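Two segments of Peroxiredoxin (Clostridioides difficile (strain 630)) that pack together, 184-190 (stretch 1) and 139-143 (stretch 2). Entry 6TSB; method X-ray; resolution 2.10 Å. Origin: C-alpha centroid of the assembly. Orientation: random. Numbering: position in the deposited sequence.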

ATOM      1  N   GLY A 184      23.441 -14.071  22.603  1.00 48.63           N
ATOM      2  CA  GLY A 184      23.240 -14.272  24.049  1.00 53.14           C
ATOM      3  C   GLY A 184      22.499 -15.564  24.366  1.00 54.76           C
ATOM      4  O   GLY A 184      22.955 -16.269  25.283  1.00 63.32           O
ATOM      5  N   TYR A 185      21.396 -15.869  23.665  1.00 48.55           N
ATOM      6  CA  TYR A 185      20.553 -17.065  23.940  1.00 47.30           C
ATOM      7  C   TYR A 185      21.350 -18.316  23.532  1.00 47.02           C
ATOM      8  O   TYR A 185      21.309 -19.340  24.247  1.00 42.64           O
ATOM      9  CB  TYR A 185      19.160 -16.984  23.278  1.00 43.66           C
ATOM     10  CG  TYR A 185      18.236 -18.139  23.614  1.00 41.02           C
ATOM     11  CD1 TYR A 185      18.353 -19.354  22.956  1.00 38.78           C
ATOM     12  CD2 TYR A 185      17.264 -18.047  24.608  1.00 38.89           C
ATOM     13  CE1 TYR A 185      17.550 -20.436  23.279  1.00 41.45           C
ATOM     14  CE2 TYR A 185      16.441 -19.123  24.934  1.00 37.41           C
ATOM     15  CZ  TYR A 185      16.604 -20.323  24.283  1.00 38.11           C
ATOM     16  OH  TYR A 185      15.842 -21.404  24.580  1.00 45.93           O
ATOM     17  N   ILE A 186      22.077 -18.271  22.422  1.00 44.95           N
ATOM     18  CA  ILE A 186      22.763 -19.496  21.927  1.00 46.63           C
ATOM     19  C   ILE A 186      23.933 -19.859  22.848  1.00 49.19           C
ATOM     20  O   ILE A 186      24.162 -21.086  23.032  1.00 52.33           O
ATOM     21  CB  ILE A 186      23.168 -19.352  20.459  1.00 49.90           C
ATOM     22  CG1 ILE A 186      21.909 -19.394  19.592  1.00 51.16           C
ATOM     23  CG2 ILE A 186      24.172 -20.436  20.057  1.00 47.84           C
ATOM     24  CD1 ILE A 186      21.943 -18.446  18.452  1.00 50.49           C
ATOM     25  N   ASN A 187      24.606 -18.858  23.415  1.00 47.84           N
ATOM     26  CA  ASN A 187      25.846 -19.017  24.223  1.00 57.26           C
ATOM     27  C   ASN A 187      25.553 -19.110  25.731  1.00 56.98           C
ATOM     28  O   ASN A 187      26.383 -19.715  26.413  1.00 63.45           O
ATOM     29  CB  ASN A 187      26.834 -17.865  23.977  1.00 58.07           C
ATOM     30  CG  ASN A 187      27.304 -17.779  22.535  1.00 61.29           C
ATOM     31  OD1 ASN A 187      27.482 -18.789  21.843  1.00 56.27           O
ATOM     32  ND2 ASN A 187      27.462 -16.557  22.056  1.00 60.07           N
ATOM     33  N   SER A 188      24.473 -18.500  26.240  1.00 56.10           N
ATOM     34  CA  SER A 188      24.216 -18.293  27.693  1.00 60.09           C
ATOM     35  C   SER A 188      22.871 -18.854  28.187  1.00 60.30           C
ATOM     36  O   SER A 188      22.661 -18.809  29.425  1.00 56.50           O
ATOM     37  CB  SER A 188      24.291 -16.838  28.024  1.00 64.66           C
ATOM     38  OG  SER A 188      25.555 -16.334  27.651  1.00 80.20           O
ATOM     39  N   SER A 189      21.968 -19.307  27.307  1.00 51.28           N
ATOM     40  CA  SER A 189      20.629 -19.803  27.715  1.00 48.67           C
ATOM     41  C   SER A 189      20.470 -21.280  27.362  1.00 43.84           C
ATOM     42  O   SER A 189      20.066 -22.023  28.224  1.00 47.37           O
ATOM     43  CB  SER A 189      19.516 -18.969  27.156  1.00 46.10           C
ATOM     44  OG  SER A 189      19.618 -17.654  27.669  1.00 51.34           O
ATOM     45  N   ALA A 190      20.821 -21.716  26.168  1.00 40.90           N
ATOM     46  CA  ALA A 190      20.547 -23.105  25.771  1.00 41.83           C
ATOM     47  C   ALA A 190      21.696 -23.688  24.950  1.00 44.01           C
ATOM     48  O   ALA A 190      22.436 -22.938  24.285  1.00 46.92           O
ATOM     49  CB  ALA A 190      19.245 -23.172  25.024  1.00 40.53           C
TER
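Stretch 2 (139-143) EYPGS

Stretch 2 has no regular helix or strand. Its backbone makes a type II beta turn from Tyr140 to Ser143, with Pro141 at phi/psi -54/140 and Gly142 at 82/-7, closed by a hydrogen bond from Ser143 N to Tyr140 O of 3.1 Å. The peptide bond before Tyr140 is cis. This turn lies at the C-terminal end of the helix in stretch 1, where Ser189 N and Ala190 N both donate to Tyr185 O, each at 3.1 Å. The backbones come nearest at Ser189 and Pro141, whose CA atoms are 4.6 Å apart.

These two residues also carry the most covered surface, 56 Å² on Ser189 and 57 Å² on Pro141, of 217 Å² buried in all. With chi1 at -63° (m), Ser189 places its hydroxyl for a hydrogen bond from OG to Pro141 O at 2.7 Å. The same carbonyl receives a CA-H...O contact, with Ser189 CA 3.4 Å from Pro141 O and an angle of 135° at the hydrogen, so one acceptor meets both side chain and backbone of Ser189. The pyrrolidine ring, C-gamma exo, packs beside them, its CD 4.1 Å from Ser189 CB.

Tyr185, one helical turn before Ser189, adds 39 Å². Its CA-to-CB bond points sideways, but chi1 at -176° (t) brings the ring end nearer to the turn, and CE2 reaches 3.8 Å from Tyr140 CD1. The ring planes stand at 88° with centroids 5.9 Å apart; Tyr140 CD1 lies at the edge of the Tyr185 ring, near its plane, yet the pair as a whole is oblique.

At Gly142, CA is 3.8 Å from Ser188 O. An ideal CB there would fall 2.4 Å from Ser188 O, a clash, and the positive phi independently favours glycine.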

ATOM      1  N   GLU A 139      12.063 -17.796  30.153  1.00 40.53           N
ATOM      2  CA  GLU A 139      12.410 -16.523  29.487  1.00 46.33           C
ATOM      3  C   GLU A 139      13.308 -15.675  30.407  1.00 43.80           C
ATOM      4  O   GLU A 139      12.908 -14.632  30.913  1.00 43.63           O
ATOM      5  CB  GLU A 139      11.104 -15.844  29.034  1.00 54.48           C
ATOM      6  CG  GLU A 139      10.351 -16.614  27.947  1.00 55.96           C
ATOM      7  CD  GLU A 139       9.163 -15.914  27.293  1.00 58.51           C
ATOM      8  OE1 GLU A 139       9.159 -14.681  27.283  1.00 52.56           O
ATOM      9  OE2 GLU A 139       8.241 -16.608  26.779  1.00 63.11           O
ATOM     10  N   TYR A 140      14.583 -16.043  30.573  1.00 44.36           N
ATOM     11  CA  TYR A 140      15.299 -17.024  29.782  1.00 45.77           C
ATOM     12  C   TYR A 140      16.283 -17.703  30.725  1.00 41.27           C
ATOM     13  O   TYR A 140      16.725 -17.110  31.693  1.00 42.78           O
ATOM     14  CB  TYR A 140      16.002 -16.342  28.592  1.00 50.02           C
ATOM     15  CG  TYR A 140      15.083 -15.679  27.591  1.00 49.79           C
ATOM     16  CD1 TYR A 140      14.439 -16.441  26.629  1.00 51.49           C
ATOM     17  CD2 TYR A 140      14.826 -14.310  27.601  1.00 55.49           C
ATOM     18  CE1 TYR A 140      13.553 -15.876  25.722  1.00 54.77           C
ATOM     19  CE2 TYR A 140      13.952 -13.724  26.688  1.00 55.74           C
ATOM     20  CZ  TYR A 140      13.315 -14.514  25.737  1.00 59.23           C
ATOM     21  OH  TYR A 140      12.417 -14.020  24.824  1.00 69.08           O
ATOM     22  N   PRO A 141      16.689 -18.958  30.487  1.00 40.65           N
ATOM     23  CA  PRO A 141      17.720 -19.563  31.317  1.00 46.27           C
ATOM     24  C   PRO A 141      18.958 -18.658  31.339  1.00 49.41           C
ATOM     25  O   PRO A 141      19.271 -18.080  30.341  1.00 51.91           O
ATOM     26  CB  PRO A 141      18.046 -20.884  30.622  1.00 43.53           C
ATOM     27  CG  PRO A 141      16.850 -21.189  29.743  1.00 43.08           C
ATOM     28  CD  PRO A 141      16.216 -19.847  29.427  1.00 42.40           C
ATOM     29  N   GLY A 142      19.586 -18.525  32.498  1.00 50.40           N
ATOM     30  CA  GLY A 142      20.851 -17.790  32.664  1.00 49.01           C
ATOM     31  C   GLY A 142      20.648 -16.291  32.798  1.00 51.68           C
ATOM     32  O   GLY A 142      21.644 -15.588  33.066  1.00 54.02           O
ATOM     33  N   SER A 143      19.425 -15.793  32.623  1.00 47.42           N
ATOM     34  CA  SER A 143      19.143 -14.341  32.608  1.00 44.12           C
ATOM     35  C   SER A 143      18.049 -14.016  33.615  1.00 49.13           C
ATOM     36  O   SER A 143      17.035 -14.757  33.650  1.00 53.94           O
ATOM     37  CB  SER A 143      18.736 -13.894  31.224  1.00 46.97           C
ATOM     38  OG  SER A 143      18.150 -12.596  31.263  1.00 56.33           O
TER